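Local structure of protease VP4 (Blotched snakehead virus, 2GEF) at residues 14-19 with 177-182; 52-57 with 75-80; 112-115 with 119-122; 153-158 with 204-209; 185-190 with 196-201. The protein is a birnavirus serine protease that uses a serine/lysine catalytic dyad and probably cleaves the viral structural polyprotein from which it is derived. One frame throughout, in Å; residues are numbered along the deposited sequence.

Interaction 1: residues 14-19 with 177-182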
# COMPACT_ATOMS: atom_id res chain seq x y z
N TYR A 14 -12.76 4.54 14.07
CA TYR A 14 -12.41 3.85 12.79
C TYR A 14 -13.58 3.12 12.13
O TYR A 14 -14.32 2.38 12.76
CB TYR A 14 -11.02 3.03 12.89
CG TYR A 14 -10.84 1.72 12.09
CD1 TYR A 14 -10.77 1.75 10.75
CD2 TYR A 14 -10.75 0.48 12.72
CE1 TYR A 14 -10.73 0.61 9.96
CE2 TYR A 14 -10.65 -0.73 11.95
CZ TYR A 14 -10.61 -0.67 10.52
OH TYR A 14 -10.53 -1.86 9.59
N LYS A 15 -13.78 3.41 10.84
CA LYS A 15 -14.67 2.65 9.97
C LYS A 15 -13.93 2.05 8.77
O LYS A 15 -12.82 2.48 8.35
CB LYS A 15 -15.74 3.53 9.42
CG LYS A 15 -16.57 4.21 10.47
CD LYS A 15 -17.89 4.53 9.86
CE LYS A 15 -18.65 5.46 10.74
NZ LYS A 15 -20.13 5.57 10.31
N GLN A 16 -14.53 1.00 8.22
CA GLN A 16 -13.96 0.42 7.07
C GLN A 16 -14.67 1.15 5.94
O GLN A 16 -15.83 1.55 6.08
CB GLN A 16 -14.21 -1.07 7.02
CG GLN A 16 -15.27 -1.58 7.96
CD GLN A 16 -14.66 -1.93 9.34
OE1 GLN A 16 -14.98 -1.26 10.36
NE2 GLN A 16 -13.79 -2.97 9.37
N PRO A 17 -13.93 1.47 4.89
CA PRO A 17 -14.50 1.93 3.68
C PRO A 17 -15.59 0.95 3.17
O PRO A 17 -15.39 -0.27 3.15
CB PRO A 17 -13.29 1.96 2.75
CG PRO A 17 -12.21 2.32 3.63
CD PRO A 17 -12.47 1.51 4.86
N LEU A 18 -16.75 1.49 2.84
CA LEU A 18 -17.66 0.78 1.99
C LEU A 18 -16.94 0.92 0.63
O LEU A 18 -16.58 2.06 0.22
CB LEU A 18 -19.06 1.43 2.03
CG LEU A 18 -20.21 1.62 1.00
CD1 LEU A 18 -21.24 0.48 1.04
CD2 LEU A 18 -20.86 2.91 1.50
N GLY A 19 -16.63 -0.24 0.04
CA GLY A 19 -16.11 -0.36 -1.33
C GLY A 19 -17.25 -0.62 -2.34
O GLY A 19 -18.20 -1.36 -2.05
N ALA A 177 -4.62 -4.48 7.24
CA ALA A 177 -3.96 -5.69 6.83
C ALA A 177 -4.63 -6.89 7.50
O ALA A 177 -4.82 -7.87 6.84
CB ALA A 177 -2.46 -5.62 7.25
N HIS A 178 -4.91 -6.83 8.81
CA HIS A 178 -5.37 -7.99 9.65
C HIS A 178 -6.82 -8.36 9.21
O HIS A 178 -7.20 -9.54 9.18
CB HIS A 178 -5.27 -7.61 11.14
CG HIS A 178 -3.86 -7.37 11.61
ND1 HIS A 178 -3.58 -7.13 12.95
CD2 HIS A 178 -2.65 -7.39 10.94
CE1 HIS A 178 -2.26 -6.96 13.09
NE2 HIS A 178 -1.66 -7.15 11.90
N LYS A 179 -7.57 -7.35 8.75
CA LYS A 179 -8.89 -7.54 8.31
C LYS A 179 -8.97 -8.60 7.25
O LYS A 179 -9.97 -9.35 7.11
CB LYS A 179 -9.51 -6.21 7.88
CG LYS A 179 -11.05 -6.41 7.49
CD LYS A 179 -11.66 -5.13 6.79
CE LYS A 179 -13.22 -5.24 6.43
NZ LYS A 179 -13.96 -4.02 5.69
N ILE A 180 -7.95 -8.68 6.43
CA ILE A 180 -7.97 -9.80 5.56
C ILE A 180 -6.96 -10.88 5.87
O ILE A 180 -6.65 -11.57 5.00
CB ILE A 180 -7.99 -9.38 4.10
CG1 ILE A 180 -6.70 -8.65 3.69
CG2 ILE A 180 -9.26 -8.54 3.78
CD1 ILE A 180 -6.63 -8.64 2.20
N GLY A 181 -6.49 -11.01 7.13
CA GLY A 181 -5.51 -12.14 7.47
C GLY A 181 -4.02 -11.97 7.08
O GLY A 181 -3.28 -12.90 7.15
N LEU A 182 -3.59 -10.75 6.82
CA LEU A 182 -2.24 -10.40 6.38
C LEU A 182 -1.50 -9.65 7.46
O LEU A 182 -2.17 -8.82 8.13
CB LEU A 182 -2.28 -9.46 5.18
CG LEU A 182 -2.93 -9.97 3.92
CD1 LEU A 182 -2.66 -9.08 2.64
CD2 LEU A 182 -2.42 -11.45 3.59
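Gln16 and Lys179 meet in a small surface contact between the chain after strand 14-15 and the turn that ends helix 170-178. That helix end is a Schellman motif, with Gly181 as its C-prime residue. Leu182 N bonds to Ala177 O and Gly181 N to His178 O, and the positive phi of Gly181 suits a glycine. Ala177 O also takes the N-H of Ile180; Ile180 N and Leu182 N reach it from opposite faces of its carbonyl plane. The same residues, His178 to Gly181, form a type I turn.

Lys179 carries the contact from this turn. Its CG stands opposite the backbone N (chi1 -175°), and the rest of the chain runs out straight. The extended chain crosses most of the 9.5 Å between Gln16 CA and Lys179 CA. Gln16 bends about CB-CG (chi2 -89°), and its carboxamide crosses near the end of the lysine. Gln16 NE2 lies 3.8 Å from Lys179 CE. Tyr14 only brushes the lysine with its hydroxyl.

Around the contact, Tyr14 packs on Leu172 and Arg175 of helix 170-178, and Ile180 on Leu47. Lys15 pairs through its backbone with Ser43, which ties strand 14-15 to strand 43-52. The helix carries the catalytic Lys173, but the Tyr14 side chain is about 10 Å from that of Lys173. The small contact sets the chain just after strand 14-15 against the helix end. At its closest point the ammonium group meets aliphatic carbon: Lys179 NZ is 3.2 Å from Gln16 CB.

Interaction 2: residues 52-57 with 75-80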
# COMPACT_ATOMS: atom_id res chain seq x y z
N ARG A 52 2.55 -2.54 -11.28
CA ARG A 52 3.27 -1.90 -12.45
C ARG A 52 2.50 -1.87 -13.78
O ARG A 52 1.76 -2.77 -14.14
CB ARG A 52 4.73 -2.39 -12.56
CG ARG A 52 4.95 -3.96 -12.69
CD ARG A 52 6.33 -4.35 -13.26
NE ARG A 52 6.47 -5.81 -13.49
CZ ARG A 52 6.76 -6.70 -12.55
NH1 ARG A 52 6.90 -7.93 -12.94
NH2 ARG A 52 6.83 -6.40 -11.23
N GLY A 53 2.67 -0.74 -14.44
CA GLY A 53 2.10 -0.40 -15.80
C GLY A 53 0.88 0.47 -15.49
O GLY A 53 0.61 0.81 -14.34
N ASP A 54 0.12 0.78 -16.52
CA ASP A 54 -1.04 1.59 -16.34
C ASP A 54 -2.36 0.82 -16.41
O ASP A 54 -2.70 0.20 -17.38
CB ASP A 54 -0.92 2.95 -17.12
CG ASP A 54 -1.71 3.01 -18.39
OD1 ASP A 54 -2.06 1.92 -18.85
OD2 ASP A 54 -1.86 4.08 -19.01
N HIS A 55 -3.05 0.81 -15.27
CA HIS A 55 -4.31 0.07 -15.04
C HIS A 55 -5.32 1.04 -14.66
O HIS A 55 -6.21 0.75 -13.85
CB HIS A 55 -4.17 -1.01 -13.96
CG HIS A 55 -2.99 -1.94 -14.18
ND1 HIS A 55 -3.09 -3.12 -14.89
CD2 HIS A 55 -1.69 -1.82 -13.83
CE1 HIS A 55 -1.90 -3.72 -14.94
NE2 HIS A 55 -1.03 -2.92 -14.35
N ARG A 56 -5.15 2.23 -15.25
CA ARG A 56 -6.13 3.34 -15.26
C ARG A 56 -7.58 2.83 -15.52
O ARG A 56 -8.58 3.32 -14.89
CB ARG A 56 -5.69 4.39 -16.26
CG ARG A 56 -4.51 5.08 -15.70
CD ARG A 56 -3.71 6.02 -16.67
NE ARG A 56 -4.17 7.37 -16.38
CZ ARG A 56 -4.04 8.37 -17.27
NH1 ARG A 56 -3.37 8.12 -18.42
NH2 ARG A 56 -4.59 9.59 -17.00
N ASP A 57 -7.68 1.85 -16.41
CA ASP A 57 -9.01 1.31 -16.77
C ASP A 57 -9.75 0.72 -15.63
O ASP A 57 -10.88 0.34 -15.79
CB ASP A 57 -8.95 0.19 -17.80
CG ASP A 57 -7.98 -0.92 -17.44
OD1 ASP A 57 -6.82 -0.60 -17.23
OD2 ASP A 57 -8.38 -2.09 -17.40
N LYS A 75 5.45 7.72 -13.52
CA LYS A 75 4.14 8.01 -12.84
C LYS A 75 3.55 6.90 -12.00
O LYS A 75 3.62 5.68 -12.32
CB LYS A 75 3.08 8.48 -13.89
CG LYS A 75 3.76 9.54 -14.75
CD LYS A 75 3.16 9.65 -16.09
CE LYS A 75 3.95 10.58 -17.01
NZ LYS A 75 3.42 11.95 -16.98
N VAL A 76 3.00 7.36 -10.87
CA VAL A 76 2.24 6.48 -10.08
C VAL A 76 0.89 7.07 -10.20
O VAL A 76 0.60 7.99 -9.43
CB VAL A 76 2.60 6.47 -8.56
CG1 VAL A 76 1.76 5.30 -7.80
CG2 VAL A 76 4.14 6.39 -8.33
N TRP A 77 0.07 6.54 -11.12
CA TRP A 77 -1.36 6.87 -11.19
C TRP A 77 -2.19 6.58 -9.88
O TRP A 77 -2.19 5.46 -9.40
CB TRP A 77 -2.00 6.08 -12.34
CG TRP A 77 -1.22 6.19 -13.58
CD1 TRP A 77 -0.44 5.21 -14.23
CD2 TRP A 77 -1.19 7.32 -14.39
NE1 TRP A 77 0.06 5.71 -15.44
CE2 TRP A 77 -0.37 7.01 -15.55
CE3 TRP A 77 -1.79 8.57 -14.29
CZ2 TRP A 77 -0.10 7.93 -16.53
CZ3 TRP A 77 -1.52 9.52 -15.33
CH2 TRP A 77 -0.70 9.19 -16.42
N GLY A 78 -2.92 7.59 -9.37
CA GLY A 78 -3.76 7.44 -8.18
C GLY A 78 -3.22 8.02 -6.92
O GLY A 78 -3.85 8.01 -5.87
N ALA A 79 -2.00 8.55 -7.04
CA ALA A 79 -1.24 9.05 -5.88
C ALA A 79 -1.04 10.53 -6.06
O ALA A 79 -1.15 10.99 -7.15
CB ALA A 79 0.10 8.25 -5.74
N THR A 80 -0.83 11.29 -4.98
CA THR A 80 -0.71 12.77 -4.97
C THR A 80 0.68 13.28 -4.44
O THR A 80 1.26 12.67 -3.58
CB THR A 80 -1.96 13.44 -4.12
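Arg56 lies flat on the indole of Trp77. The guanidinium and ring planes are 5° apart and their centres 3.6 Å apart. This is a cation-pi stack: Arg56 CZ sits over the face of the six-membered ring, 3.4 Å from Trp77 CZ3. Arg56 CD makes a CH-pi contact with the five-membered ring, 3.7 Å from its centroid. The arginine thus covers both rings, with its aliphatic part over one and its charged part over the other. A turn about CG-CD (chi3 99°) lays the guanidinium down on the ring.

Asp54 adds a smaller touch through its methylene, not its carboxylate: Asp54 CB is 3.4 Å from Trp77 NE1. That indole nitrogen is buried here and has no partner in the model. On the opposite face of the indole lies Lys75 CB, so the ring is held between a lysine methylene and the arginine.

Further out, Arg56 NH2 bonds to Arg64 O, which fixes the guanidinium over the ring. Within the loop, His55 NE2 gives a 2.8 Å bond to Arg52 O, from above the carbonyl plane. Trp77 meets the Tyr67 ring with planes at about 80° and touches Met59.

The stack lies on the surface, away from the catalytic dyad. It clasps the loop between strand 43-52 and helix 61-64 to strand 75-77, which runs between strands 67-69 and 104-109.

Interaction 3: residues 112-115 with 119-122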
# COMPACT_ATOMS: atom_id res chain seq x y z
N VAL A 112 -8.39 -10.36 -1.29
CA VAL A 112 -7.32 -10.99 -2.09
C VAL A 112 -7.29 -12.49 -1.85
O VAL A 112 -7.18 -12.99 -0.70
CB VAL A 112 -5.85 -10.42 -1.81
CG1 VAL A 112 -4.86 -11.01 -2.90
CG2 VAL A 112 -5.84 -8.89 -1.93
N PHE A 113 -7.39 -13.19 -2.97
CA PHE A 113 -7.47 -14.63 -2.98
C PHE A 113 -6.29 -15.01 -3.79
O PHE A 113 -6.30 -14.72 -4.95
CB PHE A 113 -8.81 -15.12 -3.64
CG PHE A 113 -10.03 -14.41 -3.05
CD1 PHE A 113 -10.51 -14.76 -1.76
CD2 PHE A 113 -10.62 -13.31 -3.75
CE1 PHE A 113 -11.56 -14.06 -1.18
CE2 PHE A 113 -11.66 -12.64 -3.24
CZ PHE A 113 -12.17 -13.01 -1.90
N TRP A 114 -5.27 -15.62 -3.16
CA TRP A 114 -4.11 -16.24 -3.83
C TRP A 114 -4.47 -17.57 -4.51
O TRP A 114 -5.37 -18.35 -4.05
CB TRP A 114 -2.88 -16.48 -2.91
CG TRP A 114 -2.11 -15.17 -2.66
CD1 TRP A 114 -1.00 -14.70 -3.30
CD2 TRP A 114 -2.48 -14.18 -1.72
NE1 TRP A 114 -0.67 -13.45 -2.83
CE2 TRP A 114 -1.53 -13.14 -1.81
CE3 TRP A 114 -3.49 -14.11 -0.71
CZ2 TRP A 114 -1.61 -11.98 -1.01
CZ3 TRP A 114 -3.56 -12.95 0.09
CH2 TRP A 114 -2.59 -11.90 -0.08
N ARG A 115 -3.81 -17.75 -5.65
CA ARG A 115 -3.69 -19.01 -6.31
C ARG A 115 -2.37 -19.69 -5.84
O ARG A 115 -1.39 -19.02 -5.43
CB ARG A 115 -3.62 -18.71 -7.78
CG ARG A 115 -4.75 -17.84 -8.35
CD ARG A 115 -4.87 -18.16 -9.84
NE ARG A 115 -6.13 -17.68 -10.33
CZ ARG A 115 -6.51 -17.51 -11.58
NH1 ARG A 115 -5.76 -17.87 -12.62
NH2 ARG A 115 -7.70 -16.97 -11.75
N SER A 119 0.28 -15.78 -7.95
CA SER A 119 -0.68 -14.83 -8.45
C SER A 119 -1.88 -14.76 -7.54
O SER A 119 -2.05 -15.64 -6.71
CB SER A 119 -1.16 -15.24 -9.85
OG SER A 119 -1.94 -16.36 -9.75
N ALA A 120 -2.78 -13.80 -7.76
CA ALA A 120 -4.00 -13.61 -6.92
C ALA A 120 -5.14 -12.93 -7.65
O ALA A 120 -4.95 -12.09 -8.53
CB ALA A 120 -3.63 -12.73 -5.70
N ASP A 121 -6.36 -13.32 -7.26
CA ASP A 121 -7.53 -12.70 -7.76
C ASP A 121 -7.81 -11.66 -6.68
O ASP A 121 -7.83 -11.96 -5.52
CB ASP A 121 -8.65 -13.77 -7.83
CG ASP A 121 -8.47 -14.68 -8.95
OD1 ASP A 121 -8.43 -14.25 -10.13
OD2 ASP A 121 -8.28 -15.86 -8.67
N VAL A 122 -8.00 -10.42 -7.07
CA VAL A 122 -7.93 -9.31 -6.14
C VAL A 122 -9.23 -8.64 -6.43
O VAL A 122 -9.57 -8.34 -7.62
CB VAL A 122 -6.66 -8.36 -6.33
CG1 VAL A 122 -6.80 -6.91 -5.72
CG2 VAL A 122 -5.31 -9.04 -5.93
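Ser119, first of residues 119-122, accepts the backbone N-H of Arg115, a 2.9 Å bond from Arg115 N to Ser119 O. The Ser119 hydroxyl bonds to Asp117 OD1. It also lies against the aliphatic part of Arg115, with Ser119 OG 3.4 Å from Arg115 CD.

Ala120 comes next, in a non-hydrogen-bonded pair with Trp114. Its methyl sits over one face of the indole: Ala120 CB is 4.1 Å from the centroid of the five-membered ring, a CH-pi contact. Val112 CG1 packs over the same face and is 3.5 Å from Ala120 CB. The tryptophan is fixed from outside as well, by Trp114 NE1 bonding to Val150 O and by a cation-pi contact with Lys152.

Strands 111-114 and 120-126 form a beta hairpin, their short segments at 167° to each other. Strand 22-27 continues this antiparallel sheet on the other edge of strand 120-126.

Asp121 makes the hydrogen-bonded pair with Phe113. Phe113 N to Asp121 O is 2.9 Å and Asp121 N to Phe113 O is 2.7 Å. The Asp121 side chain turns to Arg115, whose chain runs extended from CG to NE. Arg115 NE meets Asp121 OD2 at 3.3 Å, on the syn side but 29° out of the carboxylate plane. Arg115 NH2 adds two weak bonds to the carboxylate, 3.2 Å to Asp121 OD1 being the shorter. The two flat groups are 57° apart.

Val122 lies beside Val112, on the face that carries Ala120 and Trp114. Val122 CG2 touches Val112 CG1, and both side chains point the same way.

Interaction 4: residues 153-158 with 204-209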
# COMPACT_ATOMS: atom_id res chain seq x y z
N ALA A 153 1.32 -9.99 2.30
CA ALA A 153 1.58 -9.17 3.42
C ALA A 153 1.19 -7.83 2.99
O ALA A 153 1.32 -7.54 1.85
CB ALA A 153 3.18 -9.19 3.67
N ALA A 154 0.91 -6.89 3.89
CA ALA A 154 0.82 -5.49 3.41
C ALA A 154 2.06 -4.75 3.84
O ALA A 154 2.58 -4.95 4.94
CB ALA A 154 -0.46 -4.82 3.99
N TYR A 155 2.50 -3.78 3.08
CA TYR A 155 3.75 -3.03 3.41
C TYR A 155 3.55 -1.53 3.66
O TYR A 155 2.79 -0.81 2.94
CB TYR A 155 4.84 -3.23 2.35
CG TYR A 155 5.22 -4.69 2.21
CD1 TYR A 155 6.22 -5.23 3.01
CD2 TYR A 155 4.66 -5.52 1.16
CE1 TYR A 155 6.63 -6.62 2.90
CE2 TYR A 155 5.01 -6.95 1.10
CZ TYR A 155 5.98 -7.45 1.96
OH TYR A 155 6.31 -8.83 1.99
N THR A 156 4.33 -1.00 4.62
CA THR A 156 4.29 0.46 4.92
C THR A 156 5.66 0.99 5.29
O THR A 156 6.42 0.38 6.08
CB THR A 156 3.15 0.83 5.91
OG1 THR A 156 2.77 2.19 5.71
CG2 THR A 156 3.48 0.51 7.44
N GLY A 157 6.06 2.10 4.66
CA GLY A 157 7.31 2.63 4.97
C GLY A 157 7.72 3.59 3.89
O GLY A 157 7.53 3.28 2.72
N CYS A 158 8.14 4.79 4.29
CA CYS A 158 8.82 5.67 3.33
C CYS A 158 10.22 5.15 3.04
O CYS A 158 10.76 4.30 3.78
CB CYS A 158 8.88 7.12 3.79
SG CYS A 158 7.29 7.79 4.13
N ALA A 204 12.06 -7.29 0.27
CA ALA A 204 11.96 -8.28 -0.79
C ALA A 204 12.24 -9.67 -0.31
O ALA A 204 11.55 -10.57 -0.78
CB ALA A 204 12.99 -7.90 -1.99
N ASP A 205 13.24 -9.87 0.60
CA ASP A 205 13.38 -11.16 1.29
C ASP A 205 12.09 -11.63 1.98
O ASP A 205 11.68 -12.74 1.78
CB ASP A 205 14.52 -11.18 2.24
CG ASP A 205 15.89 -11.26 1.53
OD1 ASP A 205 15.96 -11.26 0.26
OD2 ASP A 205 16.90 -11.34 2.25
N HIS A 206 11.43 -10.76 2.72
CA HIS A 206 10.27 -11.09 3.43
C HIS A 206 9.14 -11.47 2.42
O HIS A 206 8.38 -12.38 2.63
CB HIS A 206 9.81 -9.92 4.29
CG HIS A 206 8.46 -10.16 4.94
ND1 HIS A 206 7.30 -10.13 4.25
CD2 HIS A 206 8.14 -10.57 6.20
CE1 HIS A 206 6.28 -10.42 5.04
NE2 HIS A 206 6.77 -10.75 6.21
N ALA A 207 9.03 -10.77 1.32
CA ALA A 207 8.00 -10.94 0.32
C ALA A 207 8.10 -12.37 -0.27
O ALA A 207 7.16 -13.14 -0.36
CB ALA A 207 8.11 -9.73 -0.73
N PHE A 208 9.32 -12.79 -0.53
CA PHE A 208 9.55 -14.05 -1.16
C PHE A 208 9.21 -15.14 -0.06
O PHE A 208 8.53 -16.14 -0.33
CB PHE A 208 11.01 -14.17 -1.75
CG PHE A 208 11.32 -15.58 -2.31
CD1 PHE A 208 10.53 -16.14 -3.38
CD2 PHE A 208 12.32 -16.41 -1.72
CE1 PHE A 208 10.75 -17.44 -3.89
CE2 PHE A 208 12.54 -17.74 -2.18
CZ PHE A 208 11.77 -18.29 -3.27
N ASP A 209 9.75 -14.98 1.15
CA ASP A 209 9.45 -15.86 2.34
C ASP A 209 7.92 -16.07 2.53
O ASP A 209 7.44 -17.23 2.90
CB ASP A 209 9.96 -15.24 3.65
CG ASP A 209 11.44 -15.23 3.75
OD1 ASP A 209 12.11 -15.61 2.77
OD2 ASP A 209 11.99 -14.77 4.77
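Residues 153-158 and the helix residues 204-209 face each other without backbone bonds, the closest CA atoms being Ala153 CA and Ala207 CA at 7.3 Å. Tyr155 bridges the gap. Its CG is set opposite the carbonyl carbon (chi1 -60°), and the ring reaches out to the helix.

Tyr155 OH and His206 ND1 share a hydrogen bond of 2.8 Å; either could be the donor. The hydroxyl lies in the plane of the imidazole, at its edge. The two rings are nearly perpendicular, with planes at 89°, and their centroids are 5.7 Å apart. The bond satisfies a polar group in a buried contact. Ala207 closes on the hydroxyl from the next residue of the helix: Tyr155 OH is 3.4 Å from Ala207 CB. Ala153 CB meets the imidazole edge at His206 CE1, 3.6 Å away.

Tyr155 also packs on Ile139 and Leu143 of helix 138-146. The next residue, Thr156, touches Ser136, and a weak hydrogen bond joins Thr156 OG1 and Lys173 NZ, so this strand borders the catalytic dyad. The contact is helix-on-sheet packing beside the Ser136/Lys173 dyad of this S50-family protease: helix 200-209 lies against the sheet that lines the active site.

Interaction 5: residues 185-190 with 196-201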
# COMPACT_ATOMS: atom_id res chain seq x y z
N VAL A 185 3.91 -5.21 7.49
CA VAL A 185 5.31 -5.37 7.45
C VAL A 185 5.94 -4.03 7.10
O VAL A 185 5.46 -3.26 6.21
CB VAL A 185 5.74 -6.45 6.42
CG1 VAL A 185 7.25 -6.62 6.39
CG2 VAL A 185 5.11 -7.79 6.76
N GLY A 186 6.95 -3.68 7.83
CA GLY A 186 7.62 -2.42 7.50
C GLY A 186 8.09 -1.65 8.73
O GLY A 186 8.77 -2.25 9.56
N MSE A 187 7.87 -0.31 8.77
CA MSE A 187 8.35 0.41 9.94
C MSE A 187 7.37 1.53 10.25
O MSE A 187 7.02 2.32 9.33
CB MSE A 187 9.73 1.09 9.73
CG MSE A 187 10.94 0.29 9.63
SE MSE A 187 12.44 1.54 9.60
CE MSE A 187 12.62 1.62 11.57
N THR A 188 6.91 1.57 11.52
CA THR A 188 6.00 2.58 11.99
C THR A 188 6.51 3.23 13.28
O THR A 188 7.32 2.60 13.97
CB THR A 188 4.67 2.08 12.15
OG1 THR A 188 4.66 1.10 13.18
CG2 THR A 188 4.20 1.48 10.88
N GLN A 189 6.16 4.50 13.49
CA GLN A 189 6.46 5.16 14.77
C GLN A 189 5.84 4.48 16.00
O GLN A 189 6.47 4.47 17.02
CB GLN A 189 6.20 6.68 14.73
CG GLN A 189 7.00 7.32 13.53
CD GLN A 189 6.59 8.73 13.21
OE1 GLN A 189 6.25 9.49 14.08
NE2 GLN A 189 6.74 9.12 11.96
N ASP A 190 4.67 3.86 15.92
CA ASP A 190 4.12 3.23 17.12
C ASP A 190 4.36 1.68 17.21
O ASP A 190 3.71 1.01 17.97
CB ASP A 190 2.62 3.61 17.32
CG ASP A 190 1.71 3.17 16.09
OD1 ASP A 190 2.36 2.72 15.11
OD2 ASP A 190 0.41 3.38 16.04
N ARG A 196 9.11 -6.02 11.65
CA ARG A 196 9.80 -4.77 11.36
C ARG A 196 10.91 -4.93 10.35
O ARG A 196 11.75 -5.78 10.54
CB ARG A 196 10.43 -4.21 12.63
CG ARG A 196 10.79 -2.70 12.47
CD ARG A 196 11.55 -2.51 13.72
NE ARG A 196 12.38 -1.36 13.88
CZ ARG A 196 11.95 -0.13 14.11
NH1 ARG A 196 12.84 0.83 14.40
NH2 ARG A 196 10.65 0.13 14.08
N ILE A 197 10.93 -4.11 9.29
CA ILE A 197 11.86 -4.35 8.23
C ILE A 197 12.44 -3.00 7.91
O ILE A 197 11.67 -2.09 7.63
CB ILE A 197 11.11 -4.97 6.98
CG1 ILE A 197 10.83 -6.51 7.12
CG2 ILE A 197 11.90 -4.79 5.84
CD1 ILE A 197 12.00 -7.42 7.61
N CYS A 198 13.77 -2.84 7.95
CA CYS A 198 14.44 -1.51 7.82
C CYS A 198 15.08 -1.28 6.49
O CYS A 198 15.58 -0.22 6.20
CB CYS A 198 15.54 -1.40 8.93
SG CYS A 198 14.63 -1.61 10.50
N THR A 199 15.08 -2.30 5.68
CA THR A 199 15.67 -2.11 4.32
C THR A 199 14.79 -2.72 3.26
O THR A 199 14.01 -3.65 3.52
CB THR A 199 17.21 -2.62 4.20
OG1 THR A 199 17.22 -4.04 4.01
CG2 THR A 199 18.06 -2.23 5.50
N LEU A 200 14.95 -2.19 2.06
CA LEU A 200 14.28 -2.75 0.87
C LEU A 200 14.65 -4.19 0.45
O LEU A 200 13.83 -4.92 -0.10
CB LEU A 200 14.59 -1.81 -0.26
CG LEU A 200 13.50 -1.60 -1.22
CD1 LEU A 200 12.21 -1.11 -0.49
CD2 LEU A 200 13.97 -0.70 -2.39
N ASP A 201 15.89 -4.56 0.65
CA ASP A 201 16.38 -5.95 0.54
C ASP A 201 15.70 -6.94 1.48
O ASP A 201 15.26 -8.01 1.05
CB ASP A 201 17.90 -5.97 0.67
CG ASP A 201 18.56 -5.53 -0.66
OD1 ASP A 201 18.25 -6.08 -1.78
OD2 ASP A 201 19.37 -4.54 -0.63
O HOH W 1 10.31 3.32 14.35
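Met187, modelled as selenomethionine, crosses the side chain of Arg196 and gives the largest share of this contact. Its CB leads to CG, which lies 3.2 Å from Ile197 O. SE follows and packs against Cys198, with Met187 SE 3.9 Å from Cys198 SG. A turn about CG-SE (chi3 88°) brings CE back over one face of the Arg196 guanidinium, offset toward the rim. Met187 CE is modelled 2.9 Å from Arg196 NH1, too close for a methyl group, so the exact position of CE is doubtful.

The backbone bond is Ile197 N to Gly186 O, 2.9 Å. It belongs to the parallel pairing of strands 184-186 and 195-196, in which Gly186 is matched with Arg196. Gly186 has backbone angles that call for glycine. Next to this pair Val185 CG1 packs on Ile197 CG1 at 3.7 Å.

Beyond CE the guanidinium is held at its edge by a water. The water lies in the guanidinium plane, accepts from Arg196 NH2 and donates to Thr188 O at 3.1 Å. A long, weak ion pair with Glu193 adds to this. Thr188 OG1 bonds to Glu193 and Gly192, and the Thr188 side chain is about 5 Å from that of Lys173. Thr199 N-caps helix 200-209 through Asp202 N.

The contact thus mixes one strand bond with apolar packing. The selenomethionine end lies over one face of a cation, while the edge of that cation reaches the backbone oxygen of Thr188 through a water.

Overall arrangement
Interaction 4 is buried, interactions 3 and 5 are partly buried, and interactions 1 and 2 lie on the surface. Interactions 4 and 5 are the closest pair, with centres about 8 Å apart. They share helix 200-209 and neighbouring strands of one sheet, and Val185 packs on both Tyr155 and His206. Interaction 1 reaches interaction 4 through Ala177 and Leu182, and interaction 3 through Leu182 on Trp114. Interaction 2 touches none of the others. The chemistry follows place: a tyrosine-histidine hydrogen bond inside, strand pairing in interactions 3 and 5, with a salt bridge added in interaction 3, and charged side chains against carbon or an aromatic ring at the surface.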